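Local coordinates for protein RTX toxin RtxA (Vibrio vulnificus MO6-24/O, PDB 6IMP) that probably acts as a hydrolase, forming an alpha/beta hydrolase-fold domain within a large bacterial RTX virulence toxin, at residues 238-243 with 269-274; 210-215 with 262-267; 129-134 with 159-164; 45-50 with 143-148. One frame throughout, in Å; residues are numbered along the deposited sequence.

Interaction 1 of 4, residues 238-243 with 269-274; sequences SVEKNL and RAKLAI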
loop_
_atom_site.group_PDB
_atom_site.type_symbol
_atom_site.label_atom_id
_atom_site.label_comp_id
_atom_site.label_asym_id
_atom_site.label_seq_id
_atom_site.Cartn_x
_atom_site.Cartn_y
_atom_site.Cartn_z
ATOM N N SER A 238 -1.270 -11.510 -5.778
ATOM C CA SER A 238 -2.576 -12.104 -5.486
ATOM C C SER A 238 -2.896 -11.926 -3.999
ATOM O O SER A 238 -2.128 -12.365 -3.138
ATOM C CB SER A 238 -2.600 -13.587 -5.860
ATOM O OG SER A 238 -3.722 -14.244 -5.285
ATOM N N VAL A 239 -4.021 -11.263 -3.710
ATOM C CA VAL A 239 -4.470 -11.044 -2.318
ATOM C C VAL A 239 -4.701 -12.382 -1.615
ATOM O O VAL A 239 -4.244 -12.595 -0.492
ATOM C CB VAL A 239 -5.790 -10.233 -2.264
ATOM C CG1 VAL A 239 -6.342 -10.178 -0.844
ATOM C CG2 VAL A 239 -5.581 -8.827 -2.795
ATOM N N GLU A 240 -5.461 -13.243 -2.292
ATOM C CA GLU A 240 -5.720 -14.631 -1.877
ATOM C C GLU A 240 -4.432 -15.365 -1.485
ATOM O O GLU A 240 -4.287 -15.827 -0.339
ATOM C CB GLU A 240 -6.416 -15.379 -3.029
ATOM C CG GLU A 240 -7.519 -16.343 -2.610
ATOM C CD GLU A 240 -8.345 -16.832 -3.794
ATOM O OE1 GLU A 240 -8.531 -16.053 -4.762
ATOM O OE2 GLU A 240 -8.812 -17.992 -3.758
ATOM N N LYS A 241 -3.497 -15.434 -2.436
ATOM C CA LYS A 241 -2.215 -16.127 -2.252
ATOM C C LYS A 241 -1.411 -15.526 -1.096
ATOM O O LYS A 241 -0.912 -16.251 -0.231
ATOM C CB LYS A 241 -1.403 -16.073 -3.549
ATOM C CG LYS A 241 -0.057 -16.795 -3.518
ATOM C CD LYS A 241 0.437 -17.084 -4.937
ATOM C CE LYS A 241 1.949 -16.990 -5.071
ATOM N NZ LYS A 241 2.654 -18.003 -4.238
ATOM N N ASN A 242 -1.322 -14.197 -1.071
ATOM C CA ASN A 242 -0.598 -13.489 -0.020
ATOM C C ASN A 242 -1.293 -13.574 1.365
ATOM O O ASN A 242 -0.696 -13.209 2.384
ATOM C CB ASN A 242 -0.424 -12.011 -0.396
ATOM C CG ASN A 242 0.456 -11.799 -1.618
ATOM O OD1 ASN A 242 0.463 -12.595 -2.565
ATOM N ND2 ASN A 242 1.164 -10.680 -1.624
ATOM N N LEU A 243 -2.555 -14.005 1.400
ATOM C CA LEU A 243 -3.314 -14.077 2.668
ATOM C C LEU A 243 -3.203 -15.436 3.357
ATOM O O LEU A 243 -3.482 -15.546 4.561
ATOM C CB LEU A 243 -4.796 -13.759 2.436
ATOM C CG LEU A 243 -5.252 -12.308 2.585
ATOM C CD1 LEU A 243 -6.741 -12.196 2.263
ATOM C CD2 LEU A 243 -4.971 -11.785 3.986
ATOM N N ARG A 269 -13.994 -10.995 -2.591
ATOM C CA ARG A 269 -14.764 -10.925 -1.341
ATOM C C ARG A 269 -15.473 -12.242 -1.056
ATOM O O ARG A 269 -15.420 -12.760 0.067
ATOM C CB ARG A 269 -15.795 -9.790 -1.392
ATOM C CG ARG A 269 -17.001 -9.994 -0.477
ATOM C CD ARG A 269 -17.773 -8.706 -0.280
ATOM N NE ARG A 269 -17.136 -7.874 0.733
ATOM C CZ ARG A 269 -16.752 -6.607 0.576
ATOM N NH1 ARG A 269 -16.167 -5.991 1.585
ATOM N NH2 ARG A 269 -16.950 -5.949 -0.560
ATOM N N ALA A 270 -16.167 -12.754 -2.067
ATOM C CA ALA A 270 -16.827 -14.046 -1.959
ATOM C C ALA A 270 -15.816 -15.119 -1.542
ATOM O O ALA A 270 -15.866 -15.606 -0.412
ATOM C CB ALA A 270 -17.515 -14.414 -3.268
ATOM N N LYS A 271 -14.843 -15.405 -2.408
ATOM C CA LYS A 271 -13.805 -16.410 -2.100
ATOM C C LYS A 271 -13.280 -16.317 -0.656
ATOM O O LYS A 271 -12.919 -17.329 -0.057
ATOM C CB LYS A 271 -12.621 -16.298 -3.071
ATOM C CG LYS A 271 -12.977 -16.526 -4.529
ATOM C CD LYS A 271 -11.832 -17.159 -5.312
ATOM C CE LYS A 271 -12.279 -17.584 -6.707
ATOM N NZ LYS A 271 -11.239 -17.334 -7.744
ATOM N N LEU A 272 -13.221 -15.106 -0.114
ATOM C CA LEU A 272 -12.593 -14.893 1.186
ATOM C C LEU A 272 -13.543 -15.245 2.354
ATOM O O LEU A 272 -13.132 -15.897 3.319
ATOM C CB LEU A 272 -12.041 -13.455 1.307
ATOM C CG LEU A 272 -10.847 -13.023 0.424
ATOM C CD1 LEU A 272 -10.179 -11.778 0.986
ATOM C CD2 LEU A 272 -9.791 -14.109 0.267
ATOM N N ALA A 273 -14.807 -14.827 2.254
ATOM C CA ALA A 273 -15.848 -15.248 3.216
ATOM C C ALA A 273 -15.972 -16.768 3.206
ATOM O O ALA A 273 -16.024 -17.422 4.260
ATOM C CB ALA A 273 -17.189 -14.617 2.862
ATOM N N ILE A 274 -15.982 -17.306 1.990
ATOM C CA ILE A 274 -16.118 -18.734 1.733
ATOM C C ILE A 274 -15.043 -19.540 2.453
ATOM O O ILE A 274 -15.334 -20.573 3.044
ATOM C CB ILE A 274 -16.038 -19.026 0.220
ATOM C CG1 ILE A 274 -17.293 -18.502 -0.489
ATOM C CG2 ILE A 274 -15.889 -20.515 -0.034
ATOM C CD1 ILE A 274 -17.174 -18.466 -2.001
#
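Glu-240 and Leu-243 reach across to Lys-271 and Leu-272, joining two helical segments whose axes stay 11.3 Å apart at closest and run at 27° to each other. Just before the first helix, Ser-238 caps it: its OG accepts from Lys-241 N at 3.1 Å. Val-239 follows, tied through its backbone to Pro-208, with its side chain against Pro-182. Glu-240 then sends an extended chain across that of Lys-271 at about a right angle. Its carboxylate straddles a methylene of the lysine, both Glu-240 OE1 and OE2 lying 3.5 Å from Lys-271 CD. The charges themselves do not pair: Lys-271 NZ stays 4.2 Å from Glu-240 OE1, too far for a salt bridge, although the attraction probably favours this placement. Asn-242 turns the other way, and its ND2 donates to Tyr-151 OH. At the end of the segment Leu-243 supplies the apolar half of the contact, its CD1 lying 3.7 Å from Leu-272 CD1. With CG anti to the carbonyl carbon (chi1 -67°), the fork of Leu-272 is turned toward Leu-243, and both its methyls lie close to that one leucine methyl. Tyr-277 touches both leucines, and Ile-252 of strand 252-256 packs on Leu-243. The contact packs the short, weakly bonded helix 239-243 on helix 260-274, apolar inside and charged at the rim, beside the central sheet of the alpha/beta hydrolase fold.

Interaction 2 of 4, residues 210-215 with 262-267; sequences MTKAIT and GEEGEK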
loop_
_atom_site.group_PDB
_atom_site.type_symbol
_atom_site.label_atom_id
_atom_site.label_comp_id
_atom_site.label_asym_id
_atom_site.label_seq_id
_atom_site.Cartn_x
_atom_site.Cartn_y
_atom_site.Cartn_z
ATOM N N MET A 210 -2.411 -8.910 -10.059
ATOM C CA MET A 210 -1.947 -8.063 -11.138
ATOM C C MET A 210 -2.593 -8.407 -12.475
ATOM O O MET A 210 -2.826 -7.525 -13.302
ATOM C CB MET A 210 -0.448 -8.188 -11.254
ATOM C CG MET A 210 0.134 -7.438 -12.432
ATOM S SD MET A 210 0.057 -5.678 -12.149
ATOM C CE MET A 210 1.322 -5.526 -10.895
ATOM N N THR A 211 -2.863 -9.690 -12.694
ATOM C CA THR A 211 -3.406 -10.153 -13.978
ATOM C C THR A 211 -4.796 -9.529 -14.163
ATOM O O THR A 211 -5.096 -8.901 -15.186
ATOM C CB THR A 211 -3.491 -11.699 -14.033
ATOM O OG1 THR A 211 -4.528 -12.167 -13.161
ATOM C CG2 THR A 211 -2.164 -12.337 -13.610
ATOM N N LYS A 212 -5.586 -9.618 -13.097
ATOM C CA LYS A 212 -6.950 -9.111 -13.071
ATOM C C LYS A 212 -6.989 -7.587 -13.066
ATOM O O LYS A 212 -7.957 -6.979 -13.521
ATOM C CB LYS A 212 -7.688 -9.688 -11.865
ATOM C CG LYS A 212 -7.972 -11.179 -12.036
ATOM C CD LYS A 212 -8.495 -11.842 -10.769
ATOM C CE LYS A 212 -9.777 -12.634 -11.019
ATOM N NZ LYS A 212 -10.798 -12.366 -9.962
ATOM N N ALA A 213 -5.919 -6.975 -12.580
ATOM C CA ALA A 213 -5.744 -5.540 -12.699
ATOM C C ALA A 213 -5.378 -5.132 -14.120
ATOM O O ALA A 213 -5.877 -4.125 -14.623
ATOM C CB ALA A 213 -4.682 -5.066 -11.726
ATOM N N ILE A 214 -4.478 -5.892 -14.744
ATOM C CA ILE A 214 -4.075 -5.647 -16.132
ATOM C C ILE A 214 -5.283 -5.839 -17.052
ATOM O O ILE A 214 -5.537 -5.015 -17.938
ATOM C CB ILE A 214 -2.898 -6.570 -16.552
ATOM C CG1 ILE A 214 -1.583 -6.017 -15.974
ATOM C CG2 ILE A 214 -2.781 -6.671 -18.077
ATOM C CD1 ILE A 214 -0.458 -7.019 -15.883
ATOM N N THR A 215 -6.028 -6.915 -16.786
ATOM C CA THR A 215 -7.304 -7.231 -17.443
ATOM C C THR A 215 -8.354 -6.112 -17.373
ATOM O O THR A 215 -9.022 -5.830 -18.368
ATOM C CB THR A 215 -7.905 -8.522 -16.834
ATOM O OG1 THR A 215 -7.245 -9.670 -17.381
ATOM C CG2 THR A 215 -9.406 -8.641 -17.097
ATOM N N GLY A 262 -13.139 -3.116 -9.216
ATOM C CA GLY A 262 -13.890 -3.336 -7.979
ATOM C C GLY A 262 -14.859 -4.501 -8.027
ATOM O O GLY A 262 -15.229 -5.049 -6.985
ATOM N N GLU A 263 -15.295 -4.862 -9.230
ATOM C CA GLU A 263 -16.041 -6.117 -9.433
ATOM C C GLU A 263 -15.202 -7.312 -9.001
ATOM O O GLU A 263 -15.604 -8.091 -8.128
ATOM C CB GLU A 263 -16.457 -6.292 -10.904
ATOM C CG GLU A 263 -17.915 -5.951 -11.190
ATOM C CD GLU A 263 -18.426 -6.598 -12.463
ATOM O OE1 GLU A 263 -18.563 -7.847 -12.489
ATOM O OE2 GLU A 263 -18.692 -5.858 -13.436
ATOM N N GLU A 264 -14.019 -7.424 -9.595
ATOM C CA GLU A 264 -13.093 -8.509 -9.288
ATOM C C GLU A 264 -12.879 -8.614 -7.791
ATOM O O GLU A 264 -12.737 -9.706 -7.244
ATOM C CB GLU A 264 -11.751 -8.276 -9.990
ATOM C CG GLU A 264 -11.800 -8.385 -11.510
ATOM C CD GLU A 264 -11.987 -9.814 -12.002
ATOM O OE1 GLU A 264 -12.314 -10.706 -11.180
ATOM O OE2 GLU A 264 -11.794 -10.049 -13.220
ATOM N N GLY A 265 -12.849 -7.456 -7.141
ATOM C CA GLY A 265 -12.818 -7.372 -5.688
ATOM C C GLY A 265 -13.993 -8.052 -5.017
ATOM O O GLY A 265 -13.838 -8.698 -3.982
ATOM N N GLU A 266 -15.171 -7.911 -5.604
ATOM C CA GLU A 266 -16.372 -8.519 -5.045
ATOM C C GLU A 266 -16.376 -10.037 -5.191
ATOM O O GLU A 266 -16.887 -10.744 -4.320
ATOM C CB GLU A 266 -17.628 -7.896 -5.663
ATOM C CG GLU A 266 -17.933 -6.506 -5.129
ATOM C CD GLU A 266 -17.918 -6.462 -3.615
ATOM O OE1 GLU A 266 -18.651 -7.258 -2.983
ATOM O OE2 GLU A 266 -17.144 -5.658 -3.051
ATOM N N LYS A 267 -15.775 -10.537 -6.268
ATOM C CA LYS A 267 -15.553 -11.980 -6.421
ATOM C C LYS A 267 -14.548 -12.456 -5.360
ATOM O O LYS A 267 -14.801 -13.419 -4.611
ATOM C CB LYS A 267 -15.056 -12.303 -7.836
ATOM C CG LYS A 267 -16.036 -11.890 -8.926
ATOM C CD LYS A 267 -15.606 -12.339 -10.315
ATOM C CE LYS A 267 -16.441 -11.638 -11.384
ATOM N NZ LYS A 267 -16.275 -12.206 -12.754
#
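Lys-212 and Glu-264 point their side chains at each other from two helices, and the salt bridge between them carries the whole contact. The two chains meet at a slant. Lys-212 NZ donates to Glu-264 OE1 at 2.6 Å, yet it does not come in along the carboxylate plane: the ammonium sits above it, 51° out. The neighbouring methylene follows the same path, with Lys-212 CE 3.2 Å from Glu-264 OE1, whereas Glu-264 OE2 stays farther off, 4.1 Å from Lys-212 NZ. On the glutamate side, a bend at chi2 (-71°) folds the carboxylate instead of letting it run straight out from the helix; the lysine bends in its outer half, at chi3 and chi4. A second ammonium, Lys-267 NZ, lies 4.5 Å from Glu-264 OE1, beyond a salt bridge, so the carboxylate may feel both positive charges. Neither bridging residue is fully buried, and the pair lies at the surface. Behind it, Lys-212 is anchored through its backbone N to Ser-209 OG at the start of helix 210-216, while Met-210 and Ile-214 on that helix pack toward helix 31-41. Helix 260-274, carrying the glutamate, follows strand 252-256 after a short turn, its Glu-266 OE2 hydrogen-bonded to Thr-256 OG1.

Interaction 3 of 4, residues 129-134 with 159-164; sequences DMLAVN and NYLVND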
loop_
_atom_site.group_PDB
_atom_site.type_symbol
_atom_site.label_atom_id
_atom_site.label_comp_id
_atom_site.label_asym_id
_atom_site.label_seq_id
_atom_site.Cartn_x
_atom_site.Cartn_y
_atom_site.Cartn_z
ATOM N N ASP A 129 -2.263 8.494 14.018
ATOM C CA ASP A 129 -1.034 8.739 13.242
ATOM C C ASP A 129 -1.047 7.878 11.993
ATOM O O ASP A 129 -1.519 6.743 12.019
ATOM C CB ASP A 129 0.239 8.412 14.039
ATOM C CG ASP A 129 0.272 9.064 15.401
ATOM O OD1 ASP A 129 0.111 10.292 15.473
ATOM O OD2 ASP A 129 0.475 8.345 16.402
ATOM N N MET A 130 -0.491 8.404 10.909
ATOM C CA MET A 130 -0.376 7.640 9.673
ATOM C C MET A 130 1.061 7.632 9.173
ATOM O O MET A 130 1.639 8.704 8.929
ATOM C CB MET A 130 -1.284 8.229 8.614
ATOM C CG MET A 130 -1.546 7.285 7.468
ATOM S SD MET A 130 -2.061 8.170 5.999
ATOM C CE MET A 130 -3.194 6.966 5.333
ATOM N N LEU A 131 1.631 6.425 9.040
ATOM C CA LEU A 131 2.945 6.242 8.383
ATOM C C LEU A 131 2.785 6.127 6.877
ATOM O O LEU A 131 2.060 5.260 6.394
ATOM C CB LEU A 131 3.680 4.994 8.901
ATOM C CG LEU A 131 4.984 4.663 8.139
ATOM C CD1 LEU A 131 6.004 5.776 8.315
ATOM C CD2 LEU A 131 5.600 3.321 8.536
ATOM N N ALA A 132 3.508 6.971 6.146
ATOM C CA ALA A 132 3.347 7.079 4.696
ATOM C C ALA A 132 4.686 7.139 3.974
ATOM O O ALA A 132 5.223 8.230 3.715
ATOM C CB ALA A 132 2.511 8.295 4.352
ATOM N N VAL A 133 5.177 5.958 3.604
ATOM C CA VAL A 133 6.526 5.775 3.060
ATOM C C VAL A 133 6.476 5.139 1.673
ATOM O O VAL A 133 5.747 4.167 1.442
ATOM C CB VAL A 133 7.363 4.893 3.996
ATOM C CG1 VAL A 133 8.733 4.604 3.407
ATOM C CG2 VAL A 133 7.500 5.577 5.341
ATOM N N ASN A 134 7.242 5.716 0.751
ATOM C CA ASN A 134 7.411 5.151 -0.588
ATOM C C ASN A 134 8.123 3.798 -0.557
ATOM O O ASN A 134 9.188 3.648 0.034
ATOM C CB ASN A 134 8.237 6.090 -1.465
ATOM C CG ASN A 134 7.448 7.262 -1.978
ATOM O OD1 ASN A 134 6.478 7.103 -2.713
ATOM N ND2 ASN A 134 7.883 8.455 -1.625
ATOM N N ASN A 159 8.654 -2.598 10.748
ATOM C CA ASN A 159 9.652 -2.632 11.807
ATOM C C ASN A 159 9.939 -1.238 12.339
ATOM O O ASN A 159 10.080 -1.064 13.539
ATOM C CB ASN A 159 10.940 -3.300 11.328
ATOM C CG ASN A 159 10.797 -4.803 11.180
ATOM O OD1 ASN A 159 10.177 -5.477 12.013
ATOM N ND2 ASN A 159 11.377 -5.340 10.118
ATOM N N TYR A 160 9.938 -0.238 11.462
ATOM C CA TYR A 160 10.118 1.164 11.897
ATOM C C TYR A 160 9.073 1.617 12.927
ATOM O O TYR A 160 9.386 2.376 13.851
ATOM C CB TYR A 160 10.107 2.123 10.701
ATOM C CG TYR A 160 10.051 3.574 11.105
ATOM C CD1 TYR A 160 11.114 4.162 11.773
ATOM C CD2 TYR A 160 8.926 4.347 10.854
ATOM C CE1 TYR A 160 11.073 5.492 12.175
ATOM C CE2 TYR A 160 8.876 5.683 11.233
ATOM C CZ TYR A 160 9.955 6.253 11.898
ATOM O OH TYR A 160 9.918 7.579 12.279
ATOM N N LEU A 161 7.835 1.163 12.755
ATOM C CA LEU A 161 6.771 1.482 13.701
ATOM C C LEU A 161 7.032 0.786 15.017
ATOM O O LEU A 161 7.186 1.441 16.048
ATOM C CB LEU A 161 5.407 1.063 13.151
ATOM C CG LEU A 161 4.957 1.768 11.872
ATOM C CD1 LEU A 161 3.585 1.249 11.481
ATOM C CD2 LEU A 161 4.933 3.284 12.034
ATOM N N VAL A 162 7.156 -0.540 14.948
ATOM C CA VAL A 162 7.362 -1.389 16.130
ATOM C C VAL A 162 8.609 -0.961 16.925
ATOM O O VAL A 162 8.586 -0.943 18.166
ATOM C CB VAL A 162 7.522 -2.886 15.742
ATOM C CG1 VAL A 162 7.759 -3.751 16.978
ATOM C CG2 VAL A 162 6.299 -3.394 14.988
ATOM N N ASN A 163 9.676 -0.593 16.200
ATOM C CA ASN A 163 11.051 -0.608 16.740
ATOM C C ASN A 163 11.683 0.753 16.993
ATOM O O ASN A 163 12.444 0.906 17.953
ATOM C CB ASN A 163 12.008 -1.342 15.800
ATOM C CG ASN A 163 11.661 -2.805 15.619
ATOM O OD1 ASN A 163 10.645 -3.282 16.114
ATOM N ND2 ASN A 163 12.516 -3.531 14.899
ATOM N N ASP A 164 11.495 1.693 16.075
ATOM C CA ASP A 164 11.955 3.062 16.325
ATOM C C ASP A 164 10.966 3.816 17.209
ATOM O O ASP A 164 11.337 4.804 17.838
ATOM C CB ASP A 164 12.218 3.828 15.018
ATOM C CG ASP A 164 13.518 3.420 14.354
ATOM O OD1 ASP A 164 14.225 2.576 14.911
ATOM O OD2 ASP A 164 13.843 3.934 13.268
#
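Leu-131 pushes both its methyl groups into helix 147-164, one against Leu-161 and the other against the ring of Tyr-160. The leucine-leucine side is closer: Leu-131 CD2 lies 3.6 Å from Leu-161 CD2, and Leu-131 CB also comes within 3.8 Å of that methyl. Leu-131 CD1 approaches the tyrosine obliquely, 4.1 Å from both Tyr-160 CD2 and CE2. The leucine fork reaches this far because CG is anti to the backbone N (chi1 173°), which carries the methyls out toward the helix. All three side chains are buried and apolar where they meet. Strand 129-133 and helix 147-164 begin a beta-alpha-beta crossover of the alpha/beta hydrolase fold: the chain leaves the strand, runs through the helix and returns in strand 172-177, on the far side of strand 101-105 in the sheet. Further out, the sheet holds Leu-131 through backbone bonds to Val-102 and Phe-104, while Tyr-83 of the neighbouring strand 78-84 touches both leucines and Leu-103 packs on Leu-161. The phenol end of Tyr-160 has its own partner, its OH bonding with Lys-165 NZ, and Asp-164 OD2 lies in plane at the ring edge. The N-terminal chain passes outside the helix, Ile-16 and Glu-17 resting on the same tyrosine.

Interaction 4 of 4, residues 45-50 with 143-148; sequences DARRKI and GGPSEK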
loop_
_atom_site.group_PDB
_atom_site.type_symbol
_atom_site.label_atom_id
_atom_site.label_comp_id
_atom_site.label_asym_id
_atom_site.label_seq_id
_atom_site.Cartn_x
_atom_site.Cartn_y
_atom_site.Cartn_z
ATOM N N ASP A 45 9.151 8.824 -13.815
ATOM C CA ASP A 45 8.825 10.247 -13.580
ATOM C C ASP A 45 7.522 10.359 -12.772
ATOM O O ASP A 45 7.502 10.932 -11.684
ATOM C CB ASP A 45 8.717 11.024 -14.907
ATOM C CG ASP A 45 10.087 11.429 -15.478
ATOM O OD1 ASP A 45 11.033 11.661 -14.696
ATOM O OD2 ASP A 45 10.202 11.544 -16.718
ATOM N N ALA A 46 6.466 9.739 -13.293
ATOM C CA ALA A 46 5.208 9.489 -12.555
ATOM C C ALA A 46 5.371 8.908 -11.152
ATOM O O ALA A 46 4.640 9.276 -10.235
ATOM C CB ALA A 46 4.323 8.560 -13.364
ATOM N N ARG A 47 6.259 7.928 -11.026
ATOM C CA ARG A 47 6.456 7.208 -9.771
ATOM C C ARG A 47 7.058 8.102 -8.704
ATOM O O ARG A 47 6.760 7.950 -7.517
ATOM C CB ARG A 47 7.385 6.008 -9.986
ATOM C CG ARG A 47 6.763 4.845 -10.736
ATOM C CD ARG A 47 7.405 3.541 -10.326
ATOM N NE ARG A 47 8.861 3.594 -10.408
ATOM C CZ ARG A 47 9.565 3.339 -11.500
ATOM N NH1 ARG A 47 8.964 3.043 -12.653
ATOM N NH2 ARG A 47 10.884 3.410 -11.449
ATOM N N ARG A 48 7.939 8.998 -9.133
ATOM C CA ARG A 48 8.734 9.796 -8.215
ATOM C C ARG A 48 8.170 11.201 -7.998
ATOM O O ARG A 48 8.454 11.827 -6.973
ATOM C CB ARG A 48 10.190 9.856 -8.689
ATOM C CG ARG A 48 10.903 8.503 -8.633
ATOM C CD ARG A 48 12.411 8.678 -8.569
ATOM N NE ARG A 48 13.164 7.431 -8.375
ATOM C CZ ARG A 48 13.316 6.794 -7.211
ATOM N NH1 ARG A 48 12.705 7.224 -6.107
ATOM N NH2 ARG A 48 14.068 5.702 -7.150
ATOM N N LYS A 49 7.342 11.667 -8.935
ATOM C CA LYS A 49 6.830 13.042 -8.922
ATOM C C LYS A 49 6.066 13.382 -7.645
ATOM O O LYS A 49 5.257 12.589 -7.155
ATOM C CB LYS A 49 5.926 13.283 -10.123
ATOM C CG LYS A 49 5.326 14.678 -10.189
ATOM C CD LYS A 49 4.777 14.967 -11.585
ATOM C CE LYS A 49 4.437 16.435 -11.783
ATOM N NZ LYS A 49 5.644 17.310 -11.726
ATOM N N ILE A 50 6.353 14.570 -7.116
ATOM C CA ILE A 50 5.601 15.136 -5.997
ATOM C C ILE A 50 5.158 16.555 -6.369
ATOM O O ILE A 50 5.981 17.468 -6.473
ATOM C CB ILE A 50 6.428 15.144 -4.693
ATOM C CG1 ILE A 50 6.735 13.707 -4.262
ATOM C CG2 ILE A 50 5.666 15.842 -3.574
ATOM C CD1 ILE A 50 7.805 13.590 -3.191
ATOM N N GLY A 143 15.985 2.706 -5.592
ATOM C CA GLY A 143 15.912 1.391 -6.191
ATOM C C GLY A 143 14.825 1.294 -7.228
ATOM O O GLY A 143 14.397 2.300 -7.794
ATOM N N GLY A 144 14.377 0.069 -7.469
ATOM C CA GLY A 144 13.517 -0.229 -8.600
ATOM C C GLY A 144 12.522 -1.320 -8.264
ATOM O O GLY A 144 12.889 -2.379 -7.755
ATOM N N PRO A 145 11.258 -1.088 -8.592
ATOM C CA PRO A 145 10.214 -1.900 -8.029
ATOM C C PRO A 145 10.243 -3.358 -8.503
ATOM O O PRO A 145 10.724 -3.650 -9.603
ATOM C CB PRO A 145 8.940 -1.183 -8.488
ATOM C CG PRO A 145 9.331 -0.536 -9.778
ATOM C CD PRO A 145 10.742 -0.101 -9.558
ATOM N N SER A 146 9.712 -4.243 -7.652
ATOM C CA SER A 146 9.545 -5.672 -7.944
ATOM C C SER A 146 8.640 -6.331 -6.875
ATOM O O SER A 146 8.610 -5.899 -5.725
ATOM C CB SER A 146 10.894 -6.362 -7.931
ATOM O OG SER A 146 11.323 -6.583 -6.592
ATOM N N GLU A 147 7.931 -7.393 -7.249
ATOM C CA GLU A 147 6.999 -8.038 -6.326
ATOM C C GLU A 147 7.634 -8.271 -4.950
ATOM O O GLU A 147 7.082 -7.883 -3.921
ATOM C CB GLU A 147 6.454 -9.358 -6.893
ATOM C CG GLU A 147 5.614 -10.127 -5.869
ATOM C CD GLU A 147 4.649 -11.122 -6.480
ATOM O OE1 GLU A 147 4.902 -11.596 -7.597
ATOM O OE2 GLU A 147 3.631 -11.443 -5.832
ATOM N N LYS A 148 8.800 -8.897 -4.940
ATOM C CA LYS A 148 9.386 -9.369 -3.691
ATOM C C LYS A 148 10.095 -8.230 -2.952
ATOM O O LYS A 148 10.072 -8.159 -1.716
ATOM C CB LYS A 148 10.326 -10.552 -3.945
ATOM C CG LYS A 148 9.779 -11.895 -3.461
ATOM C CD LYS A 148 8.736 -12.496 -4.400
ATOM C CE LYS A 148 7.822 -13.475 -3.666
ATOM N NZ LYS A 148 7.106 -14.400 -4.590
#
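Arg-48 NH1, on the guanidinium that meets Gly-143, is gripped by two backbone carbonyls, Ser-141 O and Gly-139 O. The arginine reaches them with a chain extended from CG to NE. Its other terminal nitrogen is turned to the next part of the same loop: Arg-48 NH2 lies 3.5 Å from Gly-143 O, which it meets obliquely, and 3.9 Å from Gly-143 N, which sits in plane at the guanidinium edge. Gly-143 has backbone angles open to glycine (phi 104°, psi -157°), and a backbone bond ties it to Asp-25. Arg-47, one residue earlier, works differently. It presents a flat face, and Pro-145 CD sits 3.9 Å above the Arg-47 guanidinium plane, displaced toward the rim on the side of NH2. Arginine and proline come from opposite directions, and a bend at chi3 (-51°) turns the guanidinium at the end of the chain. Its rotation is fixed by two further carbonyls: Arg-47 NE donates to Gly-137 O and NH1 to Gly-42 O. Beyond the proline, Ser-146 is the N-cap of helix 147-164, its OG accepting from Gly-149 N, and Glu-147 is bonded to Tyr-151, Gln-236 and Phe-237. The contact therefore sets the short N-terminal helix 44-48 against the loop between strand 129-133 and helix 147-164. Its chemistry is that of two buried arginines bonded to backbone carbonyls, whose dipoles probably offset part of the positive charge, and the arginines probably help to hold the loop at Gly-137, Gly-139 and Ser-141 against helix 44-48.

How the interactions relate
From the N terminus, interaction 4 closes the first and longest loop, bringing helix 44-48 against the stretch that leads into helix 147-164. Interaction 3 opens inside that loop, at strand 129-133, and closes beyond it at 159-164, so the two cross; interaction 4 holds the loop that enters helix 147-164 and interaction 3 its C-terminal part. The chain then moves to the other half of the sheet. Interaction 2 opens at 210-215, interaction 1 at 238-243, and both close on helix 260-274, at 262-267 and 269-274, again crossing. Their centres are about 12 Å apart. One crossed pair thus precedes the other in series, each pair sharing one helix beside the common sheet.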